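Pngf-ii (PDB 4R4X) is a peptide:N-glycosidase that probably hydrolyses the amide link between asparagine and N-linked glycans, freeing the sugar chain from glycoproteins. Local coordinates at residues A[185-198]-A[352-366]. Residues are numbered along the deposited sequence; the frame is centred on the assembly and turned at random.
Sequences FITIPVFENETINF and NYDKGGHQISLELSI
I186 and I366 start an antiparallel pairing that runs to I196 and H358, with the axes of strands 186-191 and 358-366 at 159° and two beta bulges on the edge strand 186-196. In the first, a classic bulge, V190 N and F191 N both donate to L362 O, at 3.0 and 2.9 Å; F191 N lies on a lone pair in the carbonyl plane. In the second, a G1 bulge, N193 and E194 both face I360. Here E194 N donates to I360 O at 2.7 Å, while N193 N makes a nearly straight bond (177°) to S361 OG. A water joins S361 OG to N193 OD1.

L362 CD2 touches V190 CG1 and lies 3.8 Å from F191 CD2, and V190 CG1 sits over the centre of one face of the F191 ring. Chi1 of I360 (75°) sets CG1 between the backbone N and the carbonyl carbon; with the chain extended from there, I360 CD1 reaches I196 CD1 at 3.7 Å. Strands 343-350 and 216-222 pack on this apolar row. Past the strands, the edge of Y353 meets the face of F198, with Y353 CD1 over the centre of the F198 ring and centroids 5.0 Å apart. F198 N donates to D354 O.

The bulges bend the edge strand without losing its pairing: the doubled acceptor L362 O and the hydroxyl of S361 take up the extra backbone N-H groups.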
# COMPACT_ATOMS: atom_id res chain seq x y z
N PHE A 185 4.62 5.82 8.46
CA PHE A 185 4.97 5.71 7.05
C PHE A 185 4.48 6.93 6.33
O PHE A 185 3.80 7.78 6.92
CB PHE A 185 4.42 4.42 6.42
CG PHE A 185 2.92 4.33 6.40
CD1 PHE A 185 2.21 3.92 7.53
CD2 PHE A 185 2.21 4.67 5.26
CE1 PHE A 185 0.82 3.84 7.49
CE2 PHE A 185 0.82 4.59 5.23
CZ PHE A 185 0.14 4.17 6.35
N ILE A 186 4.80 7.03 5.04
CA ILE A 186 4.43 8.18 4.24
C ILE A 186 3.29 7.83 3.29
O ILE A 186 3.41 6.88 2.51
CB ILE A 186 5.62 8.66 3.42
CG1 ILE A 186 6.74 9.11 4.36
CG2 ILE A 186 5.22 9.77 2.47
CD1 ILE A 186 8.09 9.24 3.69
N THR A 187 2.23 8.63 3.32
CA THR A 187 1.12 8.51 2.37
C THR A 187 1.22 9.66 1.41
O THR A 187 1.39 10.82 1.84
CB THR A 187 -0.24 8.52 3.09
OG1 THR A 187 -0.31 7.38 3.93
CG2 THR A 187 -1.40 8.44 2.10
N ILE A 188 1.17 9.34 0.12
CA ILE A 188 1.07 10.32 -0.93
C ILE A 188 -0.35 10.30 -1.52
O ILE A 188 -0.66 9.43 -2.35
CB ILE A 188 2.07 10.03 -2.05
CG1 ILE A 188 3.50 9.89 -1.49
CG2 ILE A 188 1.99 11.12 -3.12
CD1 ILE A 188 4.10 11.18 -0.99
N PRO A 189 -1.19 11.29 -1.15
CA PRO A 189 -2.55 11.34 -1.69
C PRO A 189 -2.53 11.71 -3.16
O PRO A 189 -1.73 12.56 -3.57
CB PRO A 189 -3.24 12.44 -0.86
CG PRO A 189 -2.23 12.97 0.10
CD PRO A 189 -0.88 12.46 -0.30
N VAL A 190 -3.37 11.05 -3.95
CA VAL A 190 -3.50 11.39 -5.35
C VAL A 190 -4.94 11.79 -5.67
O VAL A 190 -5.16 12.95 -6.03
CB VAL A 190 -3.06 10.22 -6.26
CG1 VAL A 190 -3.08 10.65 -7.72
CG2 VAL A 190 -1.67 9.76 -5.88
N PHE A 191 -5.89 10.86 -5.55
CA PHE A 191 -7.31 11.14 -5.85
C PHE A 191 -8.19 10.73 -4.69
O PHE A 191 -7.93 9.73 -4.01
CB PHE A 191 -7.82 10.45 -7.13
CG PHE A 191 -7.06 10.80 -8.38
CD1 PHE A 191 -6.95 12.10 -8.82
CD2 PHE A 191 -6.48 9.80 -9.14
CE1 PHE A 191 -6.26 12.41 -9.97
CE2 PHE A 191 -5.75 10.10 -10.27
CZ PHE A 191 -5.65 11.41 -10.70
N GLU A 192 -9.25 11.51 -4.46
CA GLU A 192 -10.25 11.19 -3.45
C GLU A 192 -11.65 11.37 -4.03
O GLU A 192 -11.99 12.46 -4.48
CB GLU A 192 -10.08 12.08 -2.22
CG GLU A 192 -11.04 11.70 -1.10
CD GLU A 192 -10.63 12.28 0.26
OE1 GLU A 192 -10.97 11.65 1.29
OE2 GLU A 192 -9.95 13.34 0.29
N ASN A 193 -12.42 10.28 -4.05
CA ASN A 193 -13.75 10.24 -4.62
C ASN A 193 -13.86 10.98 -5.96
O ASN A 193 -14.72 11.82 -6.12
CB ASN A 193 -14.76 10.80 -3.60
CG ASN A 193 -14.73 10.04 -2.27
OD1 ASN A 193 -14.57 8.82 -2.24
ND2 ASN A 193 -14.85 10.77 -1.18
N GLU A 194 -13.01 10.64 -6.91
CA GLU A 194 -12.99 11.25 -8.24
C GLU A 194 -13.79 10.45 -9.24
O GLU A 194 -13.56 9.25 -9.40
CB GLU A 194 -11.57 11.35 -8.82
CG GLU A 194 -10.76 12.57 -8.45
CD GLU A 194 -11.48 13.91 -8.53
OE1 GLU A 194 -11.37 14.65 -7.52
OE2 GLU A 194 -12.11 14.22 -9.56
N THR A 195 -14.66 11.13 -9.96
CA THR A 195 -15.39 10.51 -11.06
C THR A 195 -14.51 10.17 -12.26
O THR A 195 -13.70 10.98 -12.70
CB THR A 195 -16.50 11.45 -11.51
OG1 THR A 195 -17.43 11.59 -10.43
CG2 THR A 195 -17.18 10.92 -12.75
N ILE A 196 -14.70 8.97 -12.77
CA ILE A 196 -14.17 8.55 -14.06
C ILE A 196 -15.38 8.07 -14.87
O ILE A 196 -16.07 7.15 -14.46
CB ILE A 196 -13.10 7.45 -13.94
CG1 ILE A 196 -11.93 7.96 -13.09
CG2 ILE A 196 -12.60 7.07 -15.34
CD1 ILE A 196 -10.78 6.98 -12.88
N ASN A 197 -15.67 8.75 -15.98
CA ASN A 197 -16.93 8.58 -16.73
C ASN A 197 -16.74 8.93 -18.21
O ASN A 197 -15.62 9.07 -18.68
CB ASN A 197 -18.08 9.39 -16.08
CG ASN A 197 -17.96 10.91 -16.28
OD1 ASN A 197 -18.96 11.65 -16.16
ND2 ASN A 197 -16.76 11.39 -16.58
N PHE A 198 -17.84 9.05 -18.95
CA PHE A 198 -17.77 9.38 -20.35
C PHE A 198 -18.80 10.46 -20.58
O PHE A 198 -20.00 10.19 -20.52
CB PHE A 198 -18.07 8.17 -21.22
CG PHE A 198 -17.90 8.43 -22.67
CD1 PHE A 198 -16.64 8.36 -23.26
CD2 PHE A 198 -18.99 8.83 -23.47
CE1 PHE A 198 -16.47 8.61 -24.61
CE2 PHE A 198 -18.82 9.08 -24.82
CZ PHE A 198 -17.55 8.99 -25.39
N ASN A 352 -14.75 3.38 -20.27
CA ASN A 352 -16.18 3.20 -20.19
C ASN A 352 -16.91 4.21 -21.07
O ASN A 352 -16.31 5.19 -21.53
CB ASN A 352 -16.65 3.35 -18.73
CG ASN A 352 -16.63 4.79 -18.25
OD1 ASN A 352 -17.66 5.50 -18.29
ND2 ASN A 352 -15.48 5.24 -17.79
N TYR A 353 -18.21 4.00 -21.26
CA TYR A 353 -19.03 4.89 -22.11
C TYR A 353 -20.22 5.39 -21.30
O TYR A 353 -21.23 5.79 -21.87
CB TYR A 353 -19.51 4.16 -23.39
CG TYR A 353 -18.44 4.04 -24.47
CD1 TYR A 353 -18.10 5.14 -25.26
CD2 TYR A 353 -17.74 2.83 -24.67
CE1 TYR A 353 -17.11 5.04 -26.24
CE2 TYR A 353 -16.75 2.73 -25.64
CZ TYR A 353 -16.44 3.83 -26.43
OH TYR A 353 -15.45 3.76 -27.41
N ASP A 354 -20.09 5.40 -19.98
CA ASP A 354 -21.22 5.73 -19.11
C ASP A 354 -21.15 7.13 -18.52
O ASP A 354 -20.13 7.53 -17.95
CB ASP A 354 -21.31 4.72 -17.95
CG ASP A 354 -22.65 4.78 -17.27
OD1 ASP A 354 -23.59 4.21 -17.85
OD2 ASP A 354 -22.78 5.42 -16.21
N LYS A 355 -22.27 7.87 -18.58
CA LYS A 355 -22.31 9.22 -18.03
C LYS A 355 -22.08 9.25 -16.51
O LYS A 355 -21.55 10.23 -15.97
CB LYS A 355 -23.65 9.88 -18.35
CG LYS A 355 -23.73 11.35 -17.95
CD LYS A 355 -25.05 12.01 -18.33
CE LYS A 355 -25.36 11.96 -19.83
NZ LYS A 355 -24.27 12.53 -20.69
N GLY A 356 -22.54 8.22 -15.81
CA GLY A 356 -22.33 8.17 -14.36
C GLY A 356 -20.93 7.63 -14.09
O GLY A 356 -20.18 8.18 -13.30
N GLY A 357 -20.59 6.53 -14.75
CA GLY A 357 -19.24 5.98 -14.72
C GLY A 357 -18.88 5.34 -13.40
O GLY A 357 -19.60 4.46 -12.91
N HIS A 358 -17.75 5.77 -12.85
CA HIS A 358 -17.12 5.19 -11.68
C HIS A 358 -16.61 6.30 -10.79
O HIS A 358 -16.44 7.43 -11.23
CB HIS A 358 -15.91 4.33 -12.07
CG HIS A 358 -16.26 3.21 -12.99
ND1 HIS A 358 -16.36 1.91 -12.57
CD2 HIS A 358 -16.59 3.21 -14.30
CE1 HIS A 358 -16.70 1.15 -13.59
NE2 HIS A 358 -16.86 1.91 -14.65
N GLN A 359 -16.37 5.96 -9.52
CA GLN A 359 -15.72 6.85 -8.57
C GLN A 359 -14.52 6.09 -8.00
O GLN A 359 -14.67 4.92 -7.60
CB GLN A 359 -16.70 7.16 -7.45
CG GLN A 359 -16.30 8.31 -6.59
CD GLN A 359 -17.47 8.67 -5.71
OE1 GLN A 359 -18.46 9.20 -6.19
NE2 GLN A 359 -17.40 8.30 -4.45
N ILE A 360 -13.36 6.73 -7.95
CA ILE A 360 -12.19 6.14 -7.29
C ILE A 360 -11.50 7.08 -6.29
O ILE A 360 -11.70 8.31 -6.29
CB ILE A 360 -11.12 5.67 -8.31
CG1 ILE A 360 -10.36 6.86 -8.87
CG2 ILE A 360 -11.75 4.84 -9.41
CD1 ILE A 360 -9.10 6.52 -9.62
N SER A 361 -10.70 6.44 -5.43
CA SER A 361 -9.68 7.07 -4.63
C SER A 361 -8.36 6.36 -4.93
O SER A 361 -8.37 5.19 -5.29
CB SER A 361 -10.00 6.98 -3.14
OG SER A 361 -11.24 7.67 -2.89
N LEU A 362 -7.26 7.08 -4.79
CA LEU A 362 -5.94 6.56 -5.09
C LEU A 362 -4.87 7.25 -4.24
O LEU A 362 -4.86 8.49 -4.13
CB LEU A 362 -5.62 6.80 -6.56
CG LEU A 362 -4.25 6.38 -7.05
CD1 LEU A 362 -4.17 4.87 -7.03
CD2 LEU A 362 -4.02 6.93 -8.44
N GLU A 363 -3.97 6.45 -3.68
CA GLU A 363 -2.81 6.95 -2.95
C GLU A 363 -1.62 6.01 -3.14
O GLU A 363 -1.77 4.85 -3.54
CB GLU A 363 -3.15 7.14 -1.46
CG GLU A 363 -3.39 5.85 -0.68
CD GLU A 363 -3.86 6.06 0.75
OE1 GLU A 363 -3.43 5.30 1.64
OE2 GLU A 363 -4.66 7.00 1.00
N LEU A 364 -0.43 6.55 -2.88
CA LEU A 364 0.78 5.80 -2.74
C LEU A 364 1.22 5.78 -1.29
O LEU A 364 0.93 6.71 -0.53
CB LEU A 364 1.90 6.43 -3.58
CG LEU A 364 1.68 6.76 -5.05
CD1 LEU A 364 2.94 7.36 -5.66
CD2 LEU A 364 1.28 5.52 -5.82
N SER A 365 1.91 4.72 -0.88
CA SER A 365 2.53 4.69 0.43
C SER A 365 3.97 4.20 0.33
O SER A 365 4.29 3.28 -0.46
CB SER A 365 1.74 3.81 1.41
OG SER A 365 1.70 2.47 0.99
N ILE A 366 4.82 4.84 1.12
CA ILE A 366 6.25 4.56 1.18
C ILE A 366 6.60 4.17 2.61
O ILE A 366 6.32 4.91 3.57
CB ILE A 366 7.09 5.77 0.75
CG1 ILE A 366 6.62 6.29 -0.60
CG2 ILE A 366 8.58 5.41 0.73
CD1 ILE A 366 6.86 7.77 -0.79
O HOH W 1 -13.88 6.48 -3.91
O HOH W 2 -22.17 10.89 -21.89